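Local coordinates for protein pleckstrin homology domain-containing family A member 8 (Homo sapiens, PDB 5KDI) that binds simple glycosphingolipids such as galactosylceramide in the pocket of its all-helical GLTP fold and probably transfers them between membranes, at residues S30-V35 with D52-I57; K58-K63 with N91-A96; K119-A124 with R150-Y155. The protein carries 2 engineered substitutions. All blocks are in the same frame, centred on the assembly; numbering follows the deposited sequence.

Contact 1 (S30-V35 with D52-I57); sequences SCYAVV and DLVGNI. With 6S8 ((~{Z})-~{N}-[(~{E},2~{S},3~{R})-1-[(2~{R},3~{R},4~{S},5~{R},6~{R})-6-(hydroxymethyl)-3,4,5-tris(oxidanyl)oxan-2-yl]oxy-3-oxidanyl-octadec-4-en-2-yl]octadec-9-enamide), chain C.
Segment 30-35, in the end region of helix 24-32 and including a type I beta turn from Tyr32 to Val35, lies beside the middle of helix 47-64, with the closest CA atoms, those of Tyr32 and Val54, 7.0 Å apart. The join between the two segments is apolar. Ile57 reaches across with its CG1 anti to the carbonyl carbon, and its CD1 methyl ends against the backbone of Tyr32, 3.6 Å from the Tyr32 N, while also touching Cys31 CB and Tyr32 CB. The Tyr32 ring, swung anti to its own N (chi1 -177°), lies alongside Val54 and meets the CG2 of Val54 with its edge; Val35 CB lies over one ring face, offset toward its rim. Leu53 points at the turn: its CD1 meets Val34 CG2 at 3.6 Å, the two side chains crossing near a right angle, and slides past Val35 CG2. The other Leu53 methyl, CD2, lies against acyl-chain atom CAG of the glycolipid, and Val34 CG1 touches the chain end, CAR. Farther round the helix, Asp52 OD1 accepts from both the sugar hydroxyl O2A (2.6 Å) and the amide N2 (3.0 Å). Asn56 takes O3A on OD1 (2.6 Å) and gives ND2 to O2A (2.9 Å), so O2A is gripped twice. Helix 47-64 thus joins the apolar chain pocket to the polar headgroup site, the Asp-Asn recognition centre of the GLTP fold.

Contact 2 (K58-K63 with N91-A96); sequences KKVNQK and NSATEA. With 6S8 ((~{Z})-~{N}-[(~{E},2~{S},3~{R})-1-[(2~{R},3~{R},4~{S},5~{R},6~{R})-6-(hydroxymethyl)-3,4,5-tris(oxidanyl)oxan-2-yl]oxy-3-oxidanyl-octadec-4-en-2-yl]octadec-9-enamide), chain C.
Lys59 lies along the turn that leads into helix 93-115, its aliphatic stem over the backbone and its ammonium beyond. Lys59 CB meets Ala96 CB at 3.7 Å, Lys59 CD passes 3.8 Å from Asn91 O, and the bend at chi3 (-77°) brings Lys59 NZ to the sugar, where it donates to O3A at 2.8 Å. Lys59 NZ also donates to a water that in turn donates to Ser92 O and Glu95 OE1. Glu95, extended and anti to its own N, brings its OE1 to the same water; Glu95 OE1 stays 4.7 Å from Lys59 NZ, so the charges are linked through water, and Glu95 OE2 touches the sugar at C6A. The small Ala93 and Ala96 are consistent with the close approach of the helices: the CA atoms of Val60 and Ala93 are 4.6 Å apart. Ala93 CB fits against Lys63 CG (3.8 Å), and Val60 CG2 meets the Ala96 methyl about at right angles to Lys59 CB. A second water donates to both Lys59 O and Asn91 O, bridging the backbones. The bends of Lys63 carry its NZ to a salt bridge with Glu81, which also receives Ala93 N and Thr94 OG1 and so ties in helix 74-83. Ser92 is the N-cap of helix 93-115: its OG accepts from Glu95 N at 3.0 Å, with an N-H...O angle of 161°. This close approach of two helices, at a capped helix start, sets Lys59 and Glu95 at the sugar headgroup site of the GLTP fold.

Contact 3 (K119-A124 with R150-Y155); sequences KDIQTA and RAAPSY
Ile121, in the first turn of helix 121-131, is the buried side chain around which the loop 150-155 folds. Ile121 CB sits 3.4 Å from Pro153 O. Ile121 CG2, anti to the backbone N, reaches Ala152 CB and Pro153 CD, both at 4.1 Å, while CG1, on the other branch, passes Pro153 O and Tyr155 CA. At the tip, Ile121 CD1 meets the Tyr155 ring obliquely at CD1. Phe110 of helix 93-115 and Phe158 of helix 155-160 also touch Ile121. On one flank, Lys119 CD lies over the centre of the Tyr155 ring, 3.5 Å from the centroid and 12° off the normal, a CH-pi contact; Lys119 NZ lies farther off, at most weakly attracted. On the other, Gln122 CG packs on Ala152 CB, and Gln122 NE2 is hydrogen-bonded to Leu149 O at the end of helix 139-150. A water accepts from Ile121 N and donates weakly to Pro153 O. Both segments hold helix starts: Asp120 OD1 accepts from Thr123 N at 3.0 Å, met from above the carboxylate plane, and Ser154 OG caps Asp157 N. Pro153 also touches the glycolipid, so this surface junction of two N-capped helices borders the lipid pocket of the all-helical GLTP fold.

How the contacts relate
From the N terminus, contact 1 closes first, folding helix 47-64 back on the exit of helix 24-32 around a loop that includes helix 35-41. Contact 2 opens one residue later on the same helix and spans helix 74-83 to reach helix 93-115; the two contacts touch where Asn56 packs on Ala96. Contact 3 follows, joining the start of helix 121-131 to the loop after helix 139-150. The three are in series, neither nested nor crossed. Contacts 1 and 2 both reach the sugar, and contact 1 the acyl chain as well, whereas contact 3 lies across the chain's centre from contact 2, about 32 Å between centres, meeting the lipid through Pro153.

Contact 1 (S30-V35 with D52-I57)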
loop_
_atom_site.group_PDB
_atom_site.type_symbol
_atom_site.label_atom_id
_atom_site.label_comp_id
_atom_site.label_asym_id
_atom_site.label_seq_id
_atom_site.Cartn_x
_atom_site.Cartn_y
_atom_site.Cartn_z
ATOM N N SER A 30 -4.515 2.470 -6.927
ATOM C CA SER A 30 -4.004 1.162 -6.467
ATOM C C SER A 30 -3.919 1.134 -4.934
ATOM O O SER A 30 -4.181 0.083 -4.286
ATOM C CB SER A 30 -2.667 0.821 -7.131
ATOM O OG SER A 30 -2.904 0.532 -8.522
ATOM N N CYS A 31 -3.524 2.256 -4.347
ATOM C CA CYS A 31 -3.494 2.329 -2.881
ATOM C C CYS A 31 -4.898 2.198 -2.313
ATOM O O CYS A 31 -5.154 1.488 -1.314
ATOM C CB CYS A 31 -2.846 3.655 -2.464
ATOM S SG CYS A 31 -1.091 3.850 -2.817
ATOM N N TYR A 32 -5.845 2.891 -2.935
ATOM C CA TYR A 32 -7.211 2.874 -2.407
ATOM C C TYR A 32 -7.875 1.474 -2.495
ATOM O O TYR A 32 -8.691 1.114 -1.657
ATOM C CB TYR A 32 -8.080 3.866 -3.173
ATOM C CG TYR A 32 -9.456 3.882 -2.549
ATOM C CD1 TYR A 32 -9.686 4.551 -1.412
ATOM C CD2 TYR A 32 -10.469 3.091 -3.048
ATOM C CE1 TYR A 32 -10.960 4.545 -0.778
ATOM C CE2 TYR A 32 -11.717 2.996 -2.402
ATOM C CZ TYR A 32 -11.933 3.770 -1.266
ATOM O OH TYR A 32 -13.117 3.740 -0.654
ATOM N N ALA A 33 -7.473 0.698 -3.481
ATOM C CA ALA A 33 -8.175 -0.547 -3.832
ATOM C C ALA A 33 -8.279 -1.520 -2.684
ATOM O O ALA A 33 -9.218 -2.325 -2.615
ATOM C CB ALA A 33 -7.505 -1.207 -5.057
ATOM N N VAL A 34 -7.331 -1.474 -1.735
ATOM C CA VAL A 34 -7.404 -2.396 -0.590
ATOM C C VAL A 34 -8.434 -1.989 0.458
ATOM O O VAL A 34 -8.755 -2.797 1.354
ATOM C CB VAL A 34 -6.046 -2.658 0.071
ATOM C CG1 VAL A 34 -5.004 -3.162 -0.942
ATOM C CG2 VAL A 34 -5.559 -1.411 0.774
ATOM N N VAL A 35 -8.881 -0.741 0.404
ATOM C CA VAL A 35 -9.845 -0.225 1.427
ATOM C C VAL A 35 -11.125 -1.078 1.537
ATOM O O VAL A 35 -11.499 -1.499 2.663
ATOM C CB VAL A 35 -10.069 1.309 1.241
ATOM C CG1 VAL A 35 -11.249 1.858 2.037
ATOM C CG2 VAL A 35 -8.795 2.061 1.580
ATOM N N ASP A 52 -5.888 5.741 7.888
ATOM C CA ASP A 52 -4.578 6.119 7.513
ATOM C C ASP A 52 -4.394 6.221 6.001
ATOM O O ASP A 52 -3.855 7.247 5.481
ATOM C CB ASP A 52 -3.528 5.234 8.174
ATOM C CG ASP A 52 -2.151 5.764 7.974
ATOM O OD1 ASP A 52 -1.630 6.486 8.866
ATOM O OD2 ASP A 52 -1.559 5.450 6.936
ATOM N N LEU A 53 -4.778 5.166 5.320
ATOM C CA LEU A 53 -4.672 5.089 3.887
ATOM C C LEU A 53 -5.472 6.211 3.206
ATOM O O LEU A 53 -4.940 6.912 2.366
ATOM C CB LEU A 53 -5.144 3.775 3.337
ATOM C CG LEU A 53 -4.230 2.588 3.482
ATOM C CD1 LEU A 53 -5.004 1.361 2.979
ATOM C CD2 LEU A 53 -2.950 2.826 2.729
ATOM N N VAL A 54 -6.736 6.343 3.555
ATOM C CA VAL A 54 -7.592 7.346 2.950
ATOM C C VAL A 54 -7.021 8.749 3.183
ATOM O O VAL A 54 -7.023 9.620 2.294
ATOM C CB VAL A 54 -9.047 7.187 3.475
ATOM C CG1 VAL A 54 -9.911 8.379 3.172
ATOM C CG2 VAL A 54 -9.698 5.894 2.891
ATOM N N GLY A 55 -6.530 8.967 4.400
ATOM C CA GLY A 55 -6.023 10.261 4.717
ATOM C C GLY A 55 -4.788 10.618 3.904
ATOM O O GLY A 55 -4.640 11.761 3.495
ATOM N N ASN A 56 -3.898 9.660 3.729
ATOM C CA ASN A 56 -2.696 9.941 2.950
ATOM C C ASN A 56 -2.997 10.115 1.429
ATOM O O ASN A 56 -2.402 10.974 0.763
ATOM C CB ASN A 56 -1.615 8.919 3.160
ATOM C CG ASN A 56 -0.965 9.053 4.493
ATOM O OD1 ASN A 56 -0.752 10.174 4.929
ATOM N ND2 ASN A 56 -0.676 7.909 5.171
ATOM N N ILE A 57 -3.915 9.318 0.912
ATOM C CA ILE A 57 -4.341 9.445 -0.466
ATOM C C ILE A 57 -4.922 10.868 -0.644
ATOM O O ILE A 57 -4.585 11.596 -1.611
ATOM C CB ILE A 57 -5.356 8.368 -0.861
ATOM C CG1 ILE A 57 -4.697 6.962 -0.818
ATOM C CG2 ILE A 57 -6.041 8.755 -2.183
ATOM C CD1 ILE A 57 -5.671 5.791 -0.869
HETATM C C1 6S8 C . 1.419 7.171 11.308
HETATM C C2 6S8 C . 0.986 5.726 11.423
HETATM N N2 6S8 C . 0.749 5.203 10.085
HETATM C C3 6S8 C . -0.317 5.639 12.268
HETATM O O3 6S8 C . -0.026 6.243 13.546
HETATM C C4 6S8 C . -0.727 4.221 12.422
HETATM C C5 6S8 C . -1.907 3.794 11.966
HETATM C C6 6S8 C . -2.444 2.394 12.076
HETATM C C7 6S8 C . -1.547 1.334 12.664
HETATM C C8 6S8 C . -2.509 0.265 13.103
HETATM C C9 6S8 C . -1.795 -1.033 13.017
HETATM C C10 6S8 C . -1.770 -1.481 11.580
HETATM C C11 6S8 C . -2.562 -2.791 11.405
HETATM C C12 6S8 C . -2.018 -3.529 10.194
HETATM C C13 6S8 C . -3.050 -3.978 9.170
HETATM C C14 6S8 C . -3.856 -5.211 9.542
HETATM C C15 6S8 C . -4.205 -6.052 8.304
HETATM C C16 6S8 C . -5.645 -6.503 8.130
HETATM C C17 6S8 C . -5.944 -8.000 7.953
HETATM C C18 6S8 C . -5.435 -8.654 6.677
HETATM C C1A 6S8 C . 0.959 9.082 9.921
HETATM O O1A 6S8 C . 0.451 7.978 10.640
HETATM C C2A 6S8 C . -0.015 9.474 8.844
HETATM O O2A 6S8 C . -0.153 8.364 7.936
HETATM C C3A 6S8 C . 0.390 10.779 8.161
HETATM O O3A 6S8 C . -0.630 11.177 7.274
HETATM C C4A 6S8 C . 0.655 11.839 9.212
HETATM O O4A 6S8 C . -0.564 12.325 9.769
HETATM O O5A 6S8 C . 2.606 11.745 12.424
HETATM C C5M 6S8 C . 1.622 11.314 10.256
HETATM C C6A 6S8 C . 1.872 12.338 11.332
HETATM O O6A 6S8 C . 1.070 10.136 10.852
HETATM C CAA 6S8 C . 1.348 4.119 9.616
HETATM O OAA 6S8 C . 2.231 3.495 10.200
HETATM C CAB 6S8 C . 0.905 3.727 8.239
HETATM C CAC 6S8 C . -0.297 2.829 8.655
HETATM C CAD 6S8 C . -0.171 1.521 8.003
HETATM C CAE 6S8 C . -1.371 1.393 7.108
HETATM C CAF 6S8 C . -1.222 0.036 6.435
HETATM C CAG 6S8 C . -1.448 0.157 4.917
HETATM C CAH 6S8 C . -2.219 -1.054 4.378
HETATM C CAI 6S8 C . -1.304 -2.239 4.487
HETATM C CAJ 6S8 C . -1.709 -3.463 4.836
HETATM C CAK 6S8 C . -3.123 -3.851 5.131
HETATM C CAL 6S8 C . -3.048 -5.361 4.879
HETATM C CAM 6S8 C . -4.381 -6.016 4.579
HETATM C CAN 6S8 C . -5.010 -5.394 3.368
HETATM C CAO 6S8 C . -5.891 -6.408 2.674
HETATM C CAP 6S8 C . -5.171 -7.152 1.583
HETATM C CAQ 6S8 C . -5.942 -7.135 0.303
HETATM C CAR 6S8 C . -4.959 -7.070 -0.796
#

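Contact 2 (K58-K63 with N91-A96)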
loop_
_atom_site.group_PDB
_atom_site.type_symbol
_atom_site.label_atom_id
_atom_site.label_comp_id
_atom_site.label_asym_id
_atom_site.label_seq_id
_atom_site.Cartn_x
_atom_site.Cartn_y
_atom_site.Cartn_z
ATOM N N LYS A 58 -5.737 11.315 0.336
ATOM C CA LYS A 58 -6.343 12.660 0.267
ATOM C C LYS A 58 -5.258 13.744 0.182
ATOM O O LYS A 58 -5.339 14.655 -0.629
ATOM C CB LYS A 58 -7.194 12.918 1.483
ATOM C CG LYS A 58 -7.854 14.310 1.552
ATOM C CD LYS A 58 -8.501 14.561 2.911
ATOM C CE LYS A 58 -7.477 14.816 4.005
ATOM N NZ LYS A 58 -8.027 15.440 5.269
ATOM N N LYS A 59 -4.261 13.637 1.046
ATOM C CA LYS A 59 -3.217 14.639 1.084
ATOM C C LYS A 59 -2.368 14.708 -0.201
ATOM O O LYS A 59 -1.985 15.816 -0.630
ATOM C CB LYS A 59 -2.365 14.439 2.324
ATOM C CG LYS A 59 -3.153 14.794 3.590
ATOM C CD LYS A 59 -2.313 14.881 4.771
ATOM C CE LYS A 59 -1.956 13.575 5.276
ATOM N NZ LYS A 59 -1.207 13.791 6.574
ATOM N N VAL A 60 -2.120 13.587 -0.824
ATOM C CA VAL A 60 -1.469 13.629 -2.119
ATOM C C VAL A 60 -2.402 14.240 -3.199
ATOM O O VAL A 60 -1.993 15.108 -3.965
ATOM C CB VAL A 60 -0.900 12.254 -2.553
ATOM C CG1 VAL A 60 -0.168 12.378 -3.921
ATOM C CG2 VAL A 60 0.056 11.733 -1.477
ATOM N N ASN A 61 -3.633 13.775 -3.200
ATOM C CA ASN A 61 -4.610 14.231 -4.165
ATOM C C ASN A 61 -4.858 15.728 -4.055
ATOM O O ASN A 61 -5.030 16.419 -5.086
ATOM C CB ASN A 61 -5.863 13.421 -4.021
ATOM C CG ASN A 61 -6.742 13.544 -5.186
ATOM O OD1 ASN A 61 -6.368 13.166 -6.301
ATOM N ND2 ASN A 61 -7.896 14.187 -4.956
ATOM N N GLN A 62 -4.858 16.254 -2.823
ATOM C CA GLN A 62 -5.067 17.672 -2.601
ATOM C C GLN A 62 -4.025 18.538 -3.318
ATOM O O GLN A 62 -4.345 19.608 -3.782
ATOM C CB GLN A 62 -5.062 18.006 -1.114
ATOM C CG GLN A 62 -6.327 17.710 -0.420
ATOM C CD GLN A 62 -6.253 17.914 1.142
ATOM O OE1 GLN A 62 -5.159 18.032 1.794
ATOM N NE2 GLN A 62 -7.434 17.906 1.737
ATOM N N LYS A 63 -2.774 18.098 -3.359
ATOM C CA LYS A 63 -1.756 18.815 -4.089
ATOM C C LYS A 63 -1.991 18.569 -5.618
ATOM O O LYS A 63 -1.929 19.518 -6.410
ATOM C CB LYS A 63 -0.336 18.407 -3.687
ATOM C CG LYS A 63 0.056 18.823 -2.263
ATOM C CD LYS A 63 -0.092 20.289 -2.003
ATOM C CE LYS A 63 0.577 20.749 -0.712
ATOM N NZ LYS A 63 2.096 21.026 -0.870
ATOM N N ASN A 91 0.751 18.407 6.623
ATOM C CA ASN A 91 -0.167 17.900 5.605
ATOM C C ASN A 91 0.514 17.801 4.236
ATOM O O ASN A 91 -0.175 17.596 3.268
ATOM C CB ASN A 91 -1.412 18.806 5.414
ATOM C CG ASN A 91 -2.235 18.955 6.658
ATOM O OD1 ASN A 91 -2.256 18.042 7.484
ATOM N ND2 ASN A 91 -2.941 20.152 6.822
ATOM N N SER A 92 1.838 17.908 4.154
ATOM C CA SER A 92 2.506 17.802 2.833
ATOM C C SER A 92 2.244 16.457 2.111
ATOM O O SER A 92 2.051 15.420 2.756
ATOM C CB SER A 92 3.995 18.038 2.916
ATOM O OG SER A 92 4.639 16.961 3.476
ATOM N N ALA A 93 2.267 16.517 0.785
ATOM C CA ALA A 93 2.235 15.321 -0.012
ATOM C C ALA A 93 3.465 14.456 0.201
ATOM O O ALA A 93 3.369 13.196 0.180
ATOM C CB ALA A 93 2.059 15.677 -1.487
ATOM N N THR A 94 4.620 15.096 0.455
ATOM C CA THR A 94 5.851 14.359 0.678
ATOM C C THR A 94 5.739 13.458 1.953
ATOM O O THR A 94 6.079 12.294 1.912
ATOM C CB THR A 94 7.058 15.265 0.744
ATOM O OG1 THR A 94 7.228 15.907 -0.514
ATOM C CG2 THR A 94 8.321 14.508 1.102
ATOM N N GLU A 95 5.175 14.013 3.020
ATOM C CA GLU A 95 4.955 13.273 4.235
ATOM C C GLU A 95 3.895 12.180 4.035
ATOM O O GLU A 95 4.069 11.040 4.486
ATOM C CB GLU A 95 4.513 14.170 5.330
ATOM C CG GLU A 95 4.253 13.482 6.691
ATOM C CD GLU A 95 3.689 14.396 7.745
ATOM O OE1 GLU A 95 3.072 15.453 7.380
ATOM O OE2 GLU A 95 3.896 14.065 8.928
ATOM N N ALA A 96 2.825 12.525 3.318
ATOM C CA ALA A 96 1.733 11.544 3.057
ATOM C C ALA A 96 2.304 10.365 2.284
ATOM O O ALA A 96 2.046 9.185 2.621
ATOM C CB ALA A 96 0.554 12.167 2.326
HETATM C C1 6S8 C . 1.419 7.171 11.308
HETATM C C2 6S8 C . 0.986 5.726 11.423
HETATM N N2 6S8 C . 0.749 5.203 10.085
HETATM C C3 6S8 C . -0.317 5.639 12.268
HETATM O O3 6S8 C . -0.026 6.243 13.546
HETATM C C4 6S8 C . -0.727 4.221 12.422
HETATM C C5 6S8 C . -1.907 3.794 11.966
HETATM C C6 6S8 C . -2.444 2.394 12.076
HETATM C C7 6S8 C . -1.547 1.334 12.664
HETATM C C8 6S8 C . -2.509 0.265 13.103
HETATM C C9 6S8 C . -1.795 -1.033 13.017
HETATM C C10 6S8 C . -1.770 -1.481 11.580
HETATM C C11 6S8 C . -2.562 -2.791 11.405
HETATM C C12 6S8 C . -2.018 -3.529 10.194
HETATM C C13 6S8 C . -3.050 -3.978 9.170
HETATM C C14 6S8 C . -3.856 -5.211 9.542
HETATM C C15 6S8 C . -4.205 -6.052 8.304
HETATM C C16 6S8 C . -5.645 -6.503 8.130
HETATM C C17 6S8 C . -5.944 -8.000 7.953
HETATM C C18 6S8 C . -5.435 -8.654 6.677
HETATM C C1A 6S8 C . 0.959 9.082 9.921
HETATM O O1A 6S8 C . 0.451 7.978 10.640
HETATM C C2A 6S8 C . -0.015 9.474 8.844
HETATM O O2A 6S8 C . -0.153 8.364 7.936
HETATM C C3A 6S8 C . 0.390 10.779 8.161
HETATM O O3A 6S8 C . -0.630 11.177 7.274
HETATM C C4A 6S8 C . 0.655 11.839 9.212
HETATM O O4A 6S8 C . -0.564 12.325 9.769
HETATM O O5A 6S8 C . 2.606 11.745 12.424
HETATM C C5M 6S8 C . 1.622 11.314 10.256
HETATM C C6A 6S8 C . 1.872 12.338 11.332
HETATM O O6A 6S8 C . 1.070 10.136 10.852
HETATM C CAA 6S8 C . 1.348 4.119 9.616
HETATM O OAA 6S8 C . 2.231 3.495 10.200
HETATM C CAB 6S8 C . 0.905 3.727 8.239
HETATM C CAC 6S8 C . -0.297 2.829 8.655
HETATM C CAD 6S8 C . -0.171 1.521 8.003
HETATM C CAE 6S8 C . -1.371 1.393 7.108
HETATM C CAF 6S8 C . -1.222 0.036 6.435
HETATM C CAG 6S8 C . -1.448 0.157 4.917
HETATM C CAH 6S8 C . -2.219 -1.054 4.378
HETATM C CAI 6S8 C . -1.304 -2.239 4.487
HETATM C CAJ 6S8 C . -1.709 -3.463 4.836
HETATM C CAK 6S8 C . -3.123 -3.851 5.131
HETATM C CAL 6S8 C . -3.048 -5.361 4.879
HETATM C CAM 6S8 C . -4.381 -6.016 4.579
HETATM C CAN 6S8 C . -5.010 -5.394 3.368
HETATM C CAO 6S8 C . -5.891 -6.408 2.674
HETATM C CAP 6S8 C . -5.171 -7.152 1.583
HETATM C CAQ 6S8 C . -5.942 -7.135 0.303
HETATM C CAR 6S8 C . -4.959 -7.070 -0.796
HETATM O O HOH W 1 1.161 14.975 5.400
HETATM O O HOH W 2 -1.707 18.038 1.044
#

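Contact 3 (K119-A124 with R150-Y155)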
loop_
_atom_site.group_PDB
_atom_site.type_symbol
_atom_site.label_atom_id
_atom_site.label_comp_id
_atom_site.label_asym_id
_atom_site.label_seq_id
_atom_site.Cartn_x
_atom_site.Cartn_y
_atom_site.Cartn_z
ATOM N N LYS A 119 -0.304 -19.995 5.403
ATOM C CA LYS A 119 -1.740 -20.062 5.605
ATOM C C LYS A 119 -2.139 -19.504 6.970
ATOM O O LYS A 119 -3.308 -19.306 7.210
ATOM C CB LYS A 119 -2.228 -21.504 5.492
ATOM C CG LYS A 119 -1.878 -22.189 4.179
ATOM C CD LYS A 119 -2.748 -21.670 3.062
ATOM C CE LYS A 119 -2.298 -22.172 1.687
ATOM N NZ LYS A 119 -2.614 -23.606 1.521
ATOM N N ASP A 120 -1.185 -19.288 7.878
ATOM C CA ASP A 120 -1.506 -18.639 9.124
ATOM C C ASP A 120 -1.407 -17.134 8.877
ATOM O O ASP A 120 -0.306 -16.578 8.785
ATOM C CB ASP A 120 -0.563 -19.096 10.258
ATOM C CG ASP A 120 -0.994 -18.600 11.627
ATOM O OD1 ASP A 120 -1.332 -17.443 11.798
ATOM O OD2 ASP A 120 -1.054 -19.395 12.538
ATOM N N ILE A 121 -2.550 -16.463 8.805
ATOM C CA ILE A 121 -2.587 -15.009 8.494
ATOM C C ILE A 121 -1.905 -14.189 9.548
ATOM O O ILE A 121 -1.190 -13.237 9.211
ATOM C CB ILE A 121 -4.048 -14.513 8.234
ATOM C CG1 ILE A 121 -4.616 -15.284 7.027
ATOM C CG2 ILE A 121 -4.124 -12.994 8.033
ATOM C CD1 ILE A 121 -3.881 -14.990 5.723
ATOM N N GLN A 122 -2.089 -14.528 10.825
ATOM C CA GLN A 122 -1.338 -13.865 11.890
ATOM C C GLN A 122 0.173 -13.967 11.747
ATOM O O GLN A 122 0.906 -12.953 11.905
ATOM C CB GLN A 122 -1.781 -14.396 13.279
ATOM C CG GLN A 122 -3.146 -13.989 13.655
ATOM C CD GLN A 122 -3.542 -14.588 14.993
ATOM O OE1 GLN A 122 -3.328 -15.807 15.248
ATOM N NE2 GLN A 122 -4.117 -13.803 15.841
ATOM N N THR A 123 0.641 -15.159 11.388
ATOM C CA THR A 123 2.092 -15.360 11.165
ATOM C C THR A 123 2.595 -14.457 10.020
ATOM O O THR A 123 3.629 -13.795 10.135
ATOM C CB THR A 123 2.447 -16.840 10.941
ATOM O OG1 THR A 123 2.070 -17.608 12.109
ATOM C CG2 THR A 123 3.977 -17.030 10.645
ATOM N N ALA A 124 1.849 -14.468 8.906
ATOM C CA ALA A 124 2.179 -13.687 7.749
ATOM C C ALA A 124 2.266 -12.174 8.086
ATOM O O ALA A 124 3.234 -11.467 7.708
ATOM C CB ALA A 124 1.190 -13.957 6.590
ATOM N N ARG A 150 -4.622 -9.760 16.593
ATOM C CA ARG A 150 -5.519 -10.708 17.270
ATOM C C ARG A 150 -6.823 -10.926 16.541
ATOM O O ARG A 150 -7.454 -11.980 16.702
ATOM C CB ARG A 150 -5.744 -10.272 18.736
ATOM C CG ARG A 150 -4.517 -10.427 19.602
ATOM C CD ARG A 150 -4.689 -9.769 20.956
ATOM N NE ARG A 150 -3.412 -9.750 21.652
ATOM C CZ ARG A 150 -2.771 -8.653 22.034
ATOM N NH1 ARG A 150 -3.293 -7.449 21.819
ATOM N NH2 ARG A 150 -1.611 -8.774 22.647
ATOM N N ALA A 151 -7.236 -9.921 15.786
ATOM C CA ALA A 151 -8.520 -9.928 15.016
ATOM C C ALA A 151 -8.303 -10.350 13.550
ATOM O O ALA A 151 -9.204 -10.239 12.737
ATOM C CB ALA A 151 -9.210 -8.539 15.039
ATOM N N ALA A 152 -7.115 -10.828 13.229
ATOM C CA ALA A 152 -6.803 -11.268 11.872
ATOM C C ALA A 152 -7.793 -12.318 11.399
ATOM O O ALA A 152 -8.204 -13.229 12.175
ATOM C CB ALA A 152 -5.386 -11.798 11.778
ATOM N N PRO A 153 -8.149 -12.266 10.098
ATOM C CA PRO A 153 -9.044 -13.286 9.591
ATOM C C PRO A 153 -8.420 -14.690 9.454
ATOM O O PRO A 153 -7.208 -14.803 9.382
ATOM C CB PRO A 153 -9.396 -12.760 8.202
ATOM C CG PRO A 153 -8.181 -11.995 7.765
ATOM C CD PRO A 153 -7.754 -11.313 9.064
ATOM N N SER A 154 -9.257 -15.741 9.500
ATOM C CA SER A 154 -8.825 -17.050 9.030
ATOM C C SER A 154 -8.342 -16.953 7.591
ATOM O O SER A 154 -8.702 -16.040 6.852
ATOM C CB SER A 154 -9.935 -18.088 9.081
ATOM O OG SER A 154 -11.086 -17.712 8.320
ATOM N N TYR A 155 -7.502 -17.887 7.198
ATOM C CA TYR A 155 -7.100 -17.990 5.799
ATOM C C TYR A 155 -8.345 -18.024 4.858
ATOM O O TYR A 155 -8.409 -17.295 3.877
ATOM C CB TYR A 155 -6.185 -19.189 5.540
ATOM C CG TYR A 155 -5.703 -19.256 4.113
ATOM C CD1 TYR A 155 -4.628 -18.513 3.705
ATOM C CD2 TYR A 155 -6.374 -20.028 3.145
ATOM C CE1 TYR A 155 -4.173 -18.582 2.404
ATOM C CE2 TYR A 155 -5.955 -20.059 1.816
ATOM C CZ TYR A 155 -4.853 -19.340 1.461
ATOM O OH TYR A 155 -4.419 -19.356 0.152
HETATM O O HOH W 3 -5.151 -17.383 9.829
#